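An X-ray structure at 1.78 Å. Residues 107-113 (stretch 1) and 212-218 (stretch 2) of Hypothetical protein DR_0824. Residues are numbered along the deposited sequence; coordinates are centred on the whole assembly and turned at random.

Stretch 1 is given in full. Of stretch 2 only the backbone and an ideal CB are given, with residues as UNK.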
# COMPACT_ATOMS: atom_id res chain seq x y z
N TYR A 107 -4.54 -6.04 19.39
CA TYR A 107 -5.26 -4.79 19.61
C TYR A 107 -5.89 -4.24 18.34
O TYR A 107 -7.05 -3.83 18.35
CB TYR A 107 -4.33 -3.73 20.22
CG TYR A 107 -3.78 -4.09 21.59
CD1 TYR A 107 -4.64 -4.40 22.65
CD2 TYR A 107 -2.41 -4.10 21.83
CE1 TYR A 107 -4.14 -4.73 23.92
CE2 TYR A 107 -1.89 -4.43 23.09
CZ TYR A 107 -2.76 -4.74 24.13
OH TYR A 107 -2.25 -5.07 25.37
N GLU A 108 -5.14 -4.21 17.24
CA GLU A 108 -5.73 -3.66 16.02
C GLU A 108 -6.78 -4.59 15.41
O GLU A 108 -7.64 -4.14 14.66
CB GLU A 108 -4.63 -3.28 15.01
CG GLU A 108 -3.73 -4.38 14.52
CD GLU A 108 -2.48 -3.84 13.82
OE1 GLU A 108 -2.61 -2.98 12.91
OE2 GLU A 108 -1.37 -4.27 14.19
N PHE A 109 -6.73 -5.88 15.75
CA PHE A 109 -7.73 -6.84 15.27
C PHE A 109 -9.00 -6.63 16.09
O PHE A 109 -10.10 -6.59 15.55
CB PHE A 109 -7.24 -8.28 15.46
CG PHE A 109 -6.40 -8.79 14.33
CD1 PHE A 109 -6.99 -9.38 13.22
CD2 PHE A 109 -5.01 -8.68 14.38
CE1 PHE A 109 -6.21 -9.85 12.16
CE2 PHE A 109 -4.23 -9.14 13.32
CZ PHE A 109 -4.83 -9.73 12.21
N GLN A 110 -8.82 -6.49 17.40
CA GLN A 110 -9.94 -6.30 18.31
C GLN A 110 -10.69 -4.99 18.04
O GLN A 110 -11.90 -4.91 18.22
CB GLN A 110 -9.45 -6.31 19.77
CG GLN A 110 -8.98 -7.68 20.25
CD GLN A 110 -8.64 -7.70 21.73
OE1 GLN A 110 -7.64 -7.11 22.16
NE2 GLN A 110 -9.47 -8.38 22.52
N ALA A 111 -9.96 -3.97 17.60
CA ALA A 111 -10.55 -2.67 17.32
C ALA A 111 -11.43 -2.65 16.07
O ALA A 111 -12.30 -1.80 15.94
CB ALA A 111 -9.46 -1.63 17.19
N LEU A 112 -11.21 -3.59 15.16
CA LEU A 112 -11.97 -3.64 13.91
C LEU A 112 -12.91 -4.85 13.82
O LEU A 112 -12.50 -5.96 13.48
CB LEU A 112 -10.99 -3.64 12.73
CG LEU A 112 -9.95 -2.51 12.76
CD1 LEU A 112 -9.11 -2.54 11.49
CD2 LEU A 112 -10.65 -1.17 12.90
N PRO A 113 -14.20 -4.63 14.11
CA PRO A 113 -15.24 -5.66 14.08
C PRO A 113 -15.29 -6.55 12.84
O PRO A 113 -15.41 -7.77 12.96
CB PRO A 113 -16.52 -4.86 14.26
CG PRO A 113 -16.08 -3.76 15.17
CD PRO A 113 -14.77 -3.34 14.53
N UNK A 212 -1.29 6.93 11.22
CA UNK A 212 -2.44 7.06 12.12
C UNK A 212 -3.32 5.90 11.62
O UNK A 212 -3.65 5.85 10.44
CB UNK A 212 -3.12 8.43 12.06
N UNK A 213 -3.68 4.98 12.51
CA UNK A 213 -4.44 3.79 12.15
C UNK A 213 -5.63 3.99 11.19
O UNK A 213 -5.59 3.53 10.05
CB UNK A 213 -4.96 3.15 13.44
N UNK A 214 -6.68 4.63 11.68
CA UNK A 214 -7.87 4.89 10.87
C UNK A 214 -8.48 6.19 11.36
O UNK A 214 -8.05 6.75 12.37
CB UNK A 214 -8.88 3.74 10.95
N UNK A 215 -9.51 6.69 10.65
CA UNK A 215 -10.13 7.95 11.08
C UNK A 215 -10.98 7.77 12.34
O UNK A 215 -11.38 8.76 12.97
CB UNK A 215 -10.99 8.52 9.95
N UNK A 216 -11.28 6.53 12.71
CA UNK A 216 -12.11 6.29 13.89
C UNK A 216 -11.42 5.63 15.08
O UNK A 216 -12.03 5.46 16.13
CB UNK A 216 -13.30 5.42 13.48
N UNK A 217 -10.14 5.27 14.92
CA UNK A 217 -9.40 4.68 16.04
C UNK A 217 -8.33 5.66 16.51
O UNK A 217 -7.47 5.33 17.33
CB UNK A 217 -8.77 3.34 15.64
N UNK A 218 -8.39 6.88 15.98
CA UNK A 218 -7.46 7.96 16.33
C UNK A 218 -8.34 9.20 16.52
O UNK A 218 -9.07 9.56 15.61
CB UNK A 218 -6.39 8.17 15.26

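Position 212 lies beyond the reach of stretch 1, so nothing visible selects its side chain. Its phi/psi of -67/123 would admit many residues, proline among them, and the deposited residue is Pro 212, which makes no contact across the gap.

Position 213 is more demanding. Its CA-to-CB bond points toward stretch 1, yet no atom there comes within 5.5 Å of the ideal CB, and the CA of position 213 is 8.5 Å from Glu 108 CA. A small residue would leave this space unfilled; a long or ring-bearing side chain could cross it. What waits is mixed: the methyls of Leu 112 favour an apolar surface, while the carboxylate of Glu 108 favours something polar, so histidine, glutamine, lysine or an aromatic residue could be argued. The residue is His 213, with chi1 near t. Its CE1 lies 3.9 Å from Leu 112 CD1, and its NE2 is 4.0 Å from Glu 108 CB. The carboxylate is reached through water: one molecule donates to Glu 108 OE1 at 2.7 Å and lies 2.8 Å from His 213 NE2, hydrogen-bonded to both.

Position 214 also points toward stretch 1, but at a distance that leaves room for small or medium side chains. Its extended phi/psi, -149/173, suits a beta-branched residue. Thr 214 makes no close contact with stretch 1; instead its OG1 turns to its own loop, accepting a hydrogen bond from the backbone N of position 216 at 3.2 Å.

Position 215 is out of reach, and its phi of -73 is compatible with proline. Pro 215 fits that backbone.

At 216 the CA-to-CB bond runs sideways, so a short side chain would miss stretch 1. A long apolar one could bring its end to the CD2 methyl of Leu 112; leucine, methionine or an aromatic would be candidates. Phe 216, with chi1 at p, does this, bringing CE1 to 3.6 Å from Leu 112 CD2, an oblique apolar approach.

Position 217 has the closest ideal CB, 5.3 Å from Ala 111 CB, and its CA-to-CB bond points toward stretch 1. The short gap favours a small or branched side chain such as valine, threonine or alanine. Thr 217 sets CG2 4.4 Å from Ala 111 CB and 4.3 Å from Leu 112 CD2, while OG1 hydrogen-bonds within the loop, 2.7 Å from His 213 ND1 and 2.7 Å from Thr 214 OG1. The first of these ties down the imidazole whose other nitrogen holds the water.

Position 218 is out of reach; its extended backbone, -136/123, favours beta-branched residues, and Val 218 occupies it.

Stretch 2, residues 212-218: PHTPFTV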
# COMPACT_ATOMS: atom_id res chain seq x y z
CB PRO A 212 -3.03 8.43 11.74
CG PRO A 212 -1.83 9.19 11.21
CD PRO A 212 -1.12 8.14 10.39
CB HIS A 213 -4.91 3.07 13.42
CG HIS A 213 -5.47 1.70 13.19
ND1 HIS A 213 -6.62 1.26 13.79
CD2 HIS A 213 -5.00 0.66 12.45
CE1 HIS A 213 -6.85 -0.00 13.44
NE2 HIS A 213 -5.87 -0.38 12.63
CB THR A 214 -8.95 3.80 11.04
OG1 THR A 214 -9.50 3.88 12.36
CG2 THR A 214 -8.35 2.39 10.81
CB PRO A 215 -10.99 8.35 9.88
CG PRO A 215 -10.35 7.64 8.72
CD PRO A 215 -9.99 6.30 9.31
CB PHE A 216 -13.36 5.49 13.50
CG PHE A 216 -13.06 4.16 12.88
CD1 PHE A 216 -12.96 3.01 13.66
CD2 PHE A 216 -12.87 4.04 11.50
CE1 PHE A 216 -12.68 1.77 13.09
CE2 PHE A 216 -12.59 2.81 10.92
CZ PHE A 216 -12.50 1.67 11.71
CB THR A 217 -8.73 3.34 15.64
OG1 THR A 217 -7.89 3.54 14.50
CG2 THR A 217 -9.78 2.29 15.33
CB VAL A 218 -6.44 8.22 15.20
CG1 VAL A 218 -5.52 9.40 15.57
CG2 VAL A 218 -5.60 6.97 14.95
O HOH W 1 -4.87 -2.78 11.51
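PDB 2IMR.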